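Local coordinates for capsular polysaccharide export system protein KpsC (Thermosulfurimonas dismutans, PDB 6MGB) that is a beta-2,4 Kdo-transferase, probably extending the Kdo linker of the glycolipid on which Gram-negative capsular polysaccharides are carried, at residues Pro37-Gly50 with Glu64-Phe76. Numbering follows the deposited sequence. Where two conformers were deposited one is given.
Sequences PKGPEGLSAVAGWG and EWRLPYLALEDGF
Pro40 sets its CD over the face of the Trp65 indole, 3.8 Å from the centroid of the five-membered ring and 2° off the normal, while Gly39, lacking a side chain, brings its CA over the six-membered ring. Trp65 CG stands anti to the carbonyl carbon (chi1 -64°), which swings the indole from the end of helix 53-65 onto this loop; an alanine here would probably leave Pro40 and Gly39 without their CH-pi platform and the loop less firmly held. Beside it, Leu67 CD1 packs on Leu43 CB at 3.8 Å. Strands 45-49 and 69-74 then pair in parallel across the beta-alpha-beta crossover made by helix 53-65. Val46 N gives a nearly straight bond to Pro68 O (3.0 Å, 173°), and Leu70 N returns one to Val46 O. Small Ala47 admits Leu72 CD1, and bare Gly48 leaves room for Tyr69 OH, 3.3 Å from its CA. Past Gly48 one water joins Tyr69 OH to Gly50 O, another Gly50 N, Leu72 O and Glu73 OE1, the last also bonded to Tyr100. Trp49 takes Glu73 CA over one face and Asp74 OD1 near its edge, 3.2 Å from CH2. Apolar packing thus fixes the loop, backbone bonds the strands, and aromatic contact with water the end toward the CMP site.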
ATOM      1  N   PRO A  37     -14.286  -8.699 -23.723  1.00 49.05           N
ATOM      2  CA  PRO A  37     -14.486  -8.282 -25.112  1.00 51.24           C
ATOM      3  C   PRO A  37     -13.727  -9.202 -26.052  1.00 51.09           C
ATOM      4  O   PRO A  37     -12.638  -9.687 -25.737  1.00 49.32           O
ATOM      5  CB  PRO A  37     -13.922  -6.857 -25.145  1.00 49.62           C
ATOM      6  CG  PRO A  37     -12.947  -6.815 -24.013  1.00 50.54           C
ATOM      7  CD  PRO A  37     -13.515  -7.709 -22.953  1.00 51.75           C
ATOM      8  N   LYS A  38     -14.321  -9.450 -27.219  1.00 57.52           N
ATOM      9  CA  LYS A  38     -13.712 -10.361 -28.179  1.00 63.99           C
ATOM     10  C   LYS A  38     -12.588  -9.715 -28.976  1.00 63.81           C
ATOM     11  O   LYS A  38     -11.769 -10.433 -29.558  1.00 62.19           O
ATOM     12  CB  LYS A  38     -14.775 -10.902 -29.137  1.00 71.66           C
ATOM     13  CG  LYS A  38     -15.689 -11.949 -28.518  1.00 80.43           C
ATOM     14  CD  LYS A  38     -14.960 -13.269 -28.306  1.00 88.66           C
ATOM     15  CE  LYS A  38     -15.867 -14.315 -27.677  1.00 90.39           C
ATOM     16  NZ  LYS A  38     -15.253 -15.671 -27.701  1.00 90.59           N
ATOM     17  N   GLY A  39     -12.526  -8.388 -29.010  1.00 55.71           N
ATOM     18  CA  GLY A  39     -11.486  -7.696 -29.729  1.00 53.92           C
ATOM     19  C   GLY A  39     -11.237  -6.312 -29.168  1.00 51.77           C
ATOM     20  O   GLY A  39     -11.947  -5.839 -28.274  1.00 49.20           O
ATOM     21  N   PRO A  40     -10.215  -5.630 -29.689  1.00 50.56           N
ATOM     22  CA  PRO A  40      -9.872  -4.306 -29.155  1.00 49.23           C
ATOM     23  C   PRO A  40     -10.746  -3.181 -29.665  1.00 48.45           C
ATOM     24  O   PRO A  40     -10.861  -2.156 -28.979  1.00 45.66           O
ATOM     25  CB  PRO A  40      -8.429  -4.113 -29.618  1.00 52.35           C
ATOM     26  CG  PRO A  40      -8.349  -4.883 -30.897  1.00 56.08           C
ATOM     27  CD  PRO A  40      -9.266  -6.069 -30.728  1.00 53.68           C
ATOM     28  N   GLU A  41     -11.352  -3.334 -30.838  1.00 51.04           N
ATOM     29  CA  GLU A  41     -12.149  -2.264 -31.419  0.57 55.48           C
ATOM     30  C   GLU A  41     -13.159  -1.734 -30.410  1.00 51.13           C
ATOM     31  O   GLU A  41     -13.888  -2.501 -29.776  1.00 45.01           O
ATOM     32  CB  GLU A  41     -12.866  -2.772 -32.671  0.57 58.41           C
ATOM     33  CG  GLU A  41     -13.680  -1.710 -33.391  0.57 61.71           C
ATOM     34  CD  GLU A  41     -14.436  -2.267 -34.580  0.57 63.29           C
ATOM     35  OE1 GLU A  41     -15.341  -3.103 -34.372  0.57 62.02           O
ATOM     36  OE2 GLU A  41     -14.119  -1.876 -35.723  0.57 64.75           O
ATOM     37  N   GLY A  42     -13.188  -0.412 -30.262  1.00 43.10           N
ATOM     38  CA  GLY A  42     -14.129   0.247 -29.383  1.00 43.01           C
ATOM     39  C   GLY A  42     -13.699   0.364 -27.937  1.00 38.19           C
ATOM     40  O   GLY A  42     -14.431   0.967 -27.143  1.00 36.15           O
ATOM     41  N   LEU A  43     -12.545  -0.185 -27.568  1.00 33.07           N
ATOM     42  CA  LEU A  43     -12.072  -0.148 -26.192  1.00 33.96           C
ATOM     43  C   LEU A  43     -11.053   0.967 -26.003  1.00 33.42           C
ATOM     44  O   LEU A  43     -10.293   1.303 -26.914  1.00 37.24           O
ATOM     45  CB  LEU A  43     -11.433  -1.479 -25.793  1.00 31.41           C
ATOM     46  CG  LEU A  43     -12.314  -2.724 -25.856  1.00 34.19           C
ATOM     47  CD1 LEU A  43     -11.499  -3.944 -25.467  1.00 38.80           C
ATOM     48  CD2 LEU A  43     -13.529  -2.586 -24.955  1.00 35.67           C
ATOM     49  N   SER A  44     -11.040   1.536 -24.798  1.00 32.61           N
ATOM     50  CA  SER A  44     -10.040   2.527 -24.430  1.00 45.55           C
ATOM     51  C   SER A  44      -8.938   1.961 -23.545  1.00 35.73           C
ATOM     52  O   SER A  44      -7.950   2.661 -23.296  1.00 30.52           O
ATOM     53  CB  SER A  44     -10.698   3.714 -23.718  1.00 34.47           C
ATOM     54  OG  SER A  44     -11.327   3.315 -22.513  1.00 34.48           O
ATOM     55  N   ALA A  45      -9.075   0.723 -23.074  1.00 31.12           N
ATOM     56  CA  ALA A  45      -8.062   0.096 -22.233  1.00 29.53           C
ATOM     57  C   ALA A  45      -8.577  -1.270 -21.797  1.00 32.38           C
ATOM     58  O   ALA A  45      -9.727  -1.641 -22.049  1.00 32.01           O
ATOM     59  CB  ALA A  45      -7.714   0.933 -20.996  1.00 32.79           C
ATOM     60  N   VAL A  46      -7.689  -2.018 -21.152  1.00 27.76           N
ATOM     61  CA  VAL A  46      -8.018  -3.257 -20.460  0.62 25.57           C
ATOM     62  C   VAL A  46      -7.478  -3.134 -19.041  1.00 29.14           C
ATOM     63  O   VAL A  46      -6.461  -2.474 -18.807  1.00 28.94           O
ATOM     64  CB  VAL A  46      -7.422  -4.493 -21.171  0.62 31.27           C
ATOM     65  CG1 VAL A  46      -7.804  -5.775 -20.446  0.62 27.35           C
ATOM     66  CG2 VAL A  46      -7.867  -4.549 -22.623  0.62 35.29           C
ATOM     67  N   ALA A  47      -8.150  -3.781 -18.093  1.00 27.68           N
ATOM     68  CA  ALA A  47      -7.768  -3.672 -16.692  1.00 25.58           C
ATOM     69  C   ALA A  47      -7.782  -5.042 -16.034  1.00 32.36           C
ATOM     70  O   ALA A  47      -8.497  -5.951 -16.464  1.00 27.00           O
ATOM     71  CB  ALA A  47      -8.705  -2.724 -15.930  1.00 25.69           C
ATOM     72  N   GLY A  48      -6.980  -5.175 -14.976  1.00 25.62           N
ATOM     73  CA  GLY A  48      -6.930  -6.396 -14.197  1.00 32.53           C
ATOM     74  C   GLY A  48      -6.520  -6.089 -12.772  1.00 30.61           C
ATOM     75  O   GLY A  48      -6.069  -4.986 -12.454  1.00 26.45           O
ATOM     76  N   TRP A  49      -6.677  -7.095 -11.912  1.00 28.73           N
ATOM     77  CA  TRP A  49      -6.478  -6.948 -10.473  1.00 28.42           C
ATOM     78  C   TRP A  49      -5.319  -7.834 -10.038  1.00 31.53           C
ATOM     79  O   TRP A  49      -5.439  -9.064 -10.031  1.00 27.25           O
ATOM     80  CB  TRP A  49      -7.749  -7.311  -9.710  1.00 37.46           C
ATOM     81  CG  TRP A  49      -7.708  -6.919  -8.269  1.00 30.32           C
ATOM     82  CD1 TRP A  49      -7.057  -7.565  -7.260  1.00 37.62           C
ATOM     83  CD2 TRP A  49      -8.350  -5.786  -7.674  1.00 24.80           C
ATOM     84  NE1 TRP A  49      -7.252  -6.903  -6.071  1.00 44.53           N
ATOM     85  CE2 TRP A  49      -8.043  -5.807  -6.299  1.00 30.72           C
ATOM     86  CE3 TRP A  49      -9.154  -4.756  -8.171  1.00 29.54           C
ATOM     87  CZ2 TRP A  49      -8.513  -4.838  -5.415  1.00 37.08           C
ATOM     88  CZ3 TRP A  49      -9.619  -3.795  -7.291  1.00 32.46           C
ATOM     89  CH2 TRP A  49      -9.297  -3.843  -5.929  1.00 40.24           C
ATOM     90  N   GLY A  50      -4.205  -7.211  -9.664  1.00 33.14           N
ATOM     91  CA  GLY A  50      -3.068  -7.971  -9.189  1.00 30.28           C
ATOM     92  C   GLY A  50      -2.467  -8.835 -10.284  1.00 31.69           C
ATOM     93  O   GLY A  50      -2.440  -8.474 -11.465  1.00 27.95           O
ATOM     94  N   GLU A  64      -1.204  -7.776 -26.700  1.00 41.48           N
ATOM     95  CA  GLU A  64      -1.682  -8.163 -28.024  1.00 46.21           C
ATOM     96  C   GLU A  64      -2.280  -6.978 -28.766  1.00 47.37           C
ATOM     97  O   GLU A  64      -1.876  -6.648 -29.886  1.00 44.14           O
ATOM     98  CB  GLU A  64      -2.735  -9.264 -27.896  1.00 49.46           C
ATOM     99  CG  GLU A  64      -2.207 -10.669 -27.981  1.00 66.12           C
ATOM    100  CD  GLU A  64      -3.323 -11.684 -28.124  1.00 66.14           C
ATOM    101  OE1 GLU A  64      -4.057 -11.622 -29.134  1.00 68.21           O
ATOM    102  OE2 GLU A  64      -3.480 -12.534 -27.222  1.00 72.32           O
ATOM    103  N   TRP A  65      -3.257  -6.331 -28.144  1.00 40.55           N
ATOM    104  CA  TRP A  65      -4.099  -5.345 -28.799  1.00 38.12           C
ATOM    105  C   TRP A  65      -3.491  -3.952 -28.825  1.00 37.71           C
ATOM    106  O   TRP A  65      -4.096  -3.044 -29.408  1.00 43.29           O
ATOM    107  CB  TRP A  65      -5.449  -5.294 -28.092  1.00 41.21           C
ATOM    108  CG  TRP A  65      -6.230  -6.581 -28.184  1.00 35.54           C
ATOM    109  CD1 TRP A  65      -5.992  -7.629 -29.028  1.00 45.54           C
ATOM    110  CD2 TRP A  65      -7.366  -6.954 -27.392  1.00 40.67           C
ATOM    111  NE1 TRP A  65      -6.911  -8.628 -28.811  1.00 43.49           N
ATOM    112  CE2 TRP A  65      -7.765  -8.240 -27.813  1.00 38.96           C
ATOM    113  CE3 TRP A  65      -8.085  -6.326 -26.370  1.00 44.73           C
ATOM    114  CZ2 TRP A  65      -8.849  -8.908 -27.248  1.00 48.01           C
ATOM    115  CZ3 TRP A  65      -9.163  -6.991 -25.811  1.00 50.01           C
ATOM    116  CH2 TRP A  65      -9.534  -8.269 -26.251  1.00 40.11           C
ATOM    117  N   ARG A  66      -2.324  -3.756 -28.217  1.00 37.23           N
ATOM    118  CA  ARG A  66      -1.717  -2.436 -28.111  1.00 42.15           C
ATOM    119  C   ARG A  66      -2.689  -1.449 -27.471  1.00 41.47           C
ATOM    120  O   ARG A  66      -2.930  -0.351 -27.976  1.00 37.86           O
ATOM    121  CB  ARG A  66      -1.246  -1.938 -29.478  1.00 43.43           C
ATOM    122  CG  ARG A  66      -0.083  -2.734 -30.047  1.00 45.16           C
ATOM    123  CD  ARG A  66       0.566  -2.008 -31.212  1.00 58.23           C
ATOM    124  NE  ARG A  66       1.055  -0.688 -30.823  1.00 52.89           N
ATOM    125  CZ  ARG A  66       2.242  -0.451 -30.269  1.00 62.39           C
ATOM    126  NH1 ARG A  66       3.087  -1.448 -30.033  1.00 63.87           N
ATOM    127  NH2 ARG A  66       2.585   0.789 -29.949  1.00 65.73           N
ATOM    128  N   LEU A  67      -3.265  -1.869 -26.345  1.00 35.76           N
ATOM    129  CA  LEU A  67      -4.100  -1.015 -25.519  1.00 37.00           C
ATOM    130  C   LEU A  67      -3.438  -0.788 -24.164  1.00 25.90           C
ATOM    131  O   LEU A  67      -2.677  -1.639 -23.691  1.00 27.48           O
ATOM    132  CB  LEU A  67      -5.487  -1.627 -25.290  1.00 30.65           C
ATOM    133  CG  LEU A  67      -6.476  -1.592 -26.456  1.00 34.63           C
ATOM    134  CD1 LEU A  67      -7.728  -2.384 -26.103  1.00 33.45           C
ATOM    135  CD2 LEU A  67      -6.836  -0.160 -26.821  1.00 39.95           C
ATOM    136  N   PRO A  68      -3.701   0.342 -23.513  1.00 31.49           N
ATOM    137  CA  PRO A  68      -3.172   0.538 -22.159  1.00 29.40           C
ATOM    138  C   PRO A  68      -3.718  -0.515 -21.209  1.00 31.94           C
ATOM    139  O   PRO A  68      -4.874  -0.930 -21.313  1.00 28.73           O
ATOM    140  CB  PRO A  68      -3.658   1.943 -21.786  1.00 30.66           C
ATOM    141  CG  PRO A  68      -3.985   2.601 -23.085  1.00 43.11           C
ATOM    142  CD  PRO A  68      -4.463   1.512 -23.979  1.00 32.15           C
ATOM    143  N   TYR A  69      -2.873  -0.956 -20.281  1.00 29.08           N
ATOM    144  CA  TYR A  69      -3.287  -1.860 -19.215  1.00 27.48           C
ATOM    145  C   TYR A  69      -3.393  -1.072 -17.918  1.00 26.59           C
ATOM    146  O   TYR A  69      -2.409  -0.476 -17.467  1.00 27.23           O
ATOM    147  CB  TYR A  69      -2.314  -3.026 -19.041  1.00 29.27           C
ATOM    148  CG  TYR A  69      -2.670  -3.883 -17.847  1.00 28.29           C
ATOM    149  CD1 TYR A  69      -3.701  -4.808 -17.919  1.00 28.28           C
ATOM    150  CD2 TYR A  69      -1.992  -3.749 -16.641  1.00 27.00           C
ATOM    151  CE1 TYR A  69      -4.041  -5.584 -16.830  1.00 27.83           C
ATOM    152  CE2 TYR A  69      -2.327  -4.520 -15.545  1.00 31.68           C
ATOM    153  CZ  TYR A  69      -3.352  -5.436 -15.645  1.00 25.84           C
ATOM    154  OH  TYR A  69      -3.690  -6.205 -14.558  1.00 27.46           O
ATOM    155  N   LEU A  70      -4.580  -1.083 -17.317  1.00 25.56           N
ATOM    156  CA  LEU A  70      -4.831  -0.400 -16.054  1.00 25.97           C
ATOM    157  C   LEU A  70      -4.686  -1.409 -14.919  1.00 31.36           C
ATOM    158  O   LEU A  70      -5.506  -2.323 -14.783  1.00 28.50           O
ATOM    159  CB  LEU A  70      -6.221   0.234 -16.044  1.00 23.97           C
ATOM    160  CG  LEU A  70      -6.592   1.105 -17.245  1.00 28.32           C
ATOM    161  CD1 LEU A  70      -7.937   1.769 -17.011  1.00 26.10           C
ATOM    162  CD2 LEU A  70      -5.527   2.147 -17.513  1.00 33.75           C
ATOM    163  N   ALA A  71      -3.645  -1.240 -14.107  1.00 27.36           N
ATOM    164  CA  ALA A  71      -3.464  -2.055 -12.912  1.00 23.17           C
ATOM    165  C   ALA A  71      -4.327  -1.492 -11.788  1.00 22.28           C
ATOM    166  O   ALA A  71      -4.158  -0.334 -11.395  1.00 27.44           O
ATOM    167  CB  ALA A  71      -1.995  -2.079 -12.499  1.00 23.22           C
ATOM    168  N   LEU A  72      -5.249  -2.303 -11.276  1.00 22.13           N
ATOM    169  CA  LEU A  72      -6.174  -1.887 -10.230  1.00 20.02           C
ATOM    170  C   LEU A  72      -5.789  -2.528  -8.902  1.00 27.37           C
ATOM    171  O   LEU A  72      -5.451  -3.714  -8.850  1.00 27.14           O
ATOM    172  CB  LEU A  72      -7.613  -2.268 -10.584  1.00 26.13           C
ATOM    173  CG  LEU A  72      -8.081  -1.907 -11.996  1.00 35.56           C
ATOM    174  CD1 LEU A  72      -9.495  -2.409 -12.231  1.00 39.30           C
ATOM    175  CD2 LEU A  72      -8.003  -0.406 -12.233  1.00 33.62           C
ATOM    176  N   GLU A  73      -5.835  -1.733  -7.833  1.00 26.66           N
ATOM    177  CA  GLU A  73      -5.573  -2.222  -6.486  1.00 24.54           C
ATOM    178  C   GLU A  73      -6.412  -1.414  -5.505  1.00 24.81           C
ATOM    179  O   GLU A  73      -6.915  -0.335  -5.832  1.00 29.33           O
ATOM    180  CB  GLU A  73      -4.087  -2.112  -6.104  1.00 24.54           C
ATOM    181  CG  GLU A  73      -3.099  -2.811  -7.043  1.00 28.12           C
ATOM    182  CD  GLU A  73      -3.040  -4.315  -6.840  1.00 30.52           C
ATOM    183  OE1 GLU A  73      -2.413  -5.001  -7.677  1.00 26.85           O
ATOM    184  OE2 GLU A  73      -3.609  -4.809  -5.844  1.00 30.20           O
ATOM    185  N   ASP A  74      -6.558  -1.945  -4.294  1.00 25.93           N
ATOM    186  CA  ASP A  74      -7.155  -1.163  -3.221  1.00 26.81           C
ATOM    187  C   ASP A  74      -6.306   0.069  -2.950  1.00 24.81           C
ATOM    188  O   ASP A  74      -5.078   0.034  -3.059  1.00 27.03           O
ATOM    189  CB  ASP A  74      -7.281  -2.003  -1.947  1.00 24.37           C
ATOM    190  CG  ASP A  74      -8.351  -3.066  -2.054  1.00 33.71           C
ATOM    191  OD1 ASP A  74      -9.309  -2.871  -2.830  1.00 32.33           O
ATOM    192  OD2 ASP A  74      -8.235  -4.097  -1.360  1.00 35.98           O
ATOM    193  N   GLY A  75      -6.967   1.168  -2.607  1.00 27.41           N
ATOM    194  CA  GLY A  75      -6.254   2.368  -2.228  1.00 24.78           C
ATOM    195  C   GLY A  75      -5.481   2.177  -0.938  1.00 22.78           C
ATOM    196  O   GLY A  75      -5.651   1.202  -0.204  1.00 23.57           O
ATOM    197  N   PHE A  76      -4.599   3.142  -0.662  1.00 23.03           N
ATOM    198  CA  PHE A  76      -3.808   3.086   0.562  1.00 23.94           C
ATOM    199  C   PHE A  76      -4.676   3.273   1.800  1.00 27.30           C
ATOM    200  O   PHE A  76      -4.394   2.677   2.847  1.00 26.26           O
ATOM    201  CB  PHE A  76      -2.697   4.135   0.511  1.00 25.82           C
ATOM    202  CG  PHE A  76      -1.626   3.837  -0.506  1.00 26.36           C
ATOM    203  CD1 PHE A  76      -1.039   2.584  -0.567  1.00 28.56           C
ATOM    204  CD2 PHE A  76      -1.212   4.810  -1.402  1.00 26.25           C
ATOM    205  CE1 PHE A  76      -0.056   2.307  -1.496  1.00 27.95           C
ATOM    206  CE2 PHE A  76      -0.230   4.536  -2.337  1.00 27.45           C
ATOM    207  CZ  PHE A  76       0.348   3.284  -2.385  1.00 25.10           C
TER
HETATM  208  O   HOH W   1      -2.221  -5.845 -12.271  1.00 26.31           O
HETATM  209  O   HOH W   2      -3.047  -4.467 -10.049  1.00 29.02           O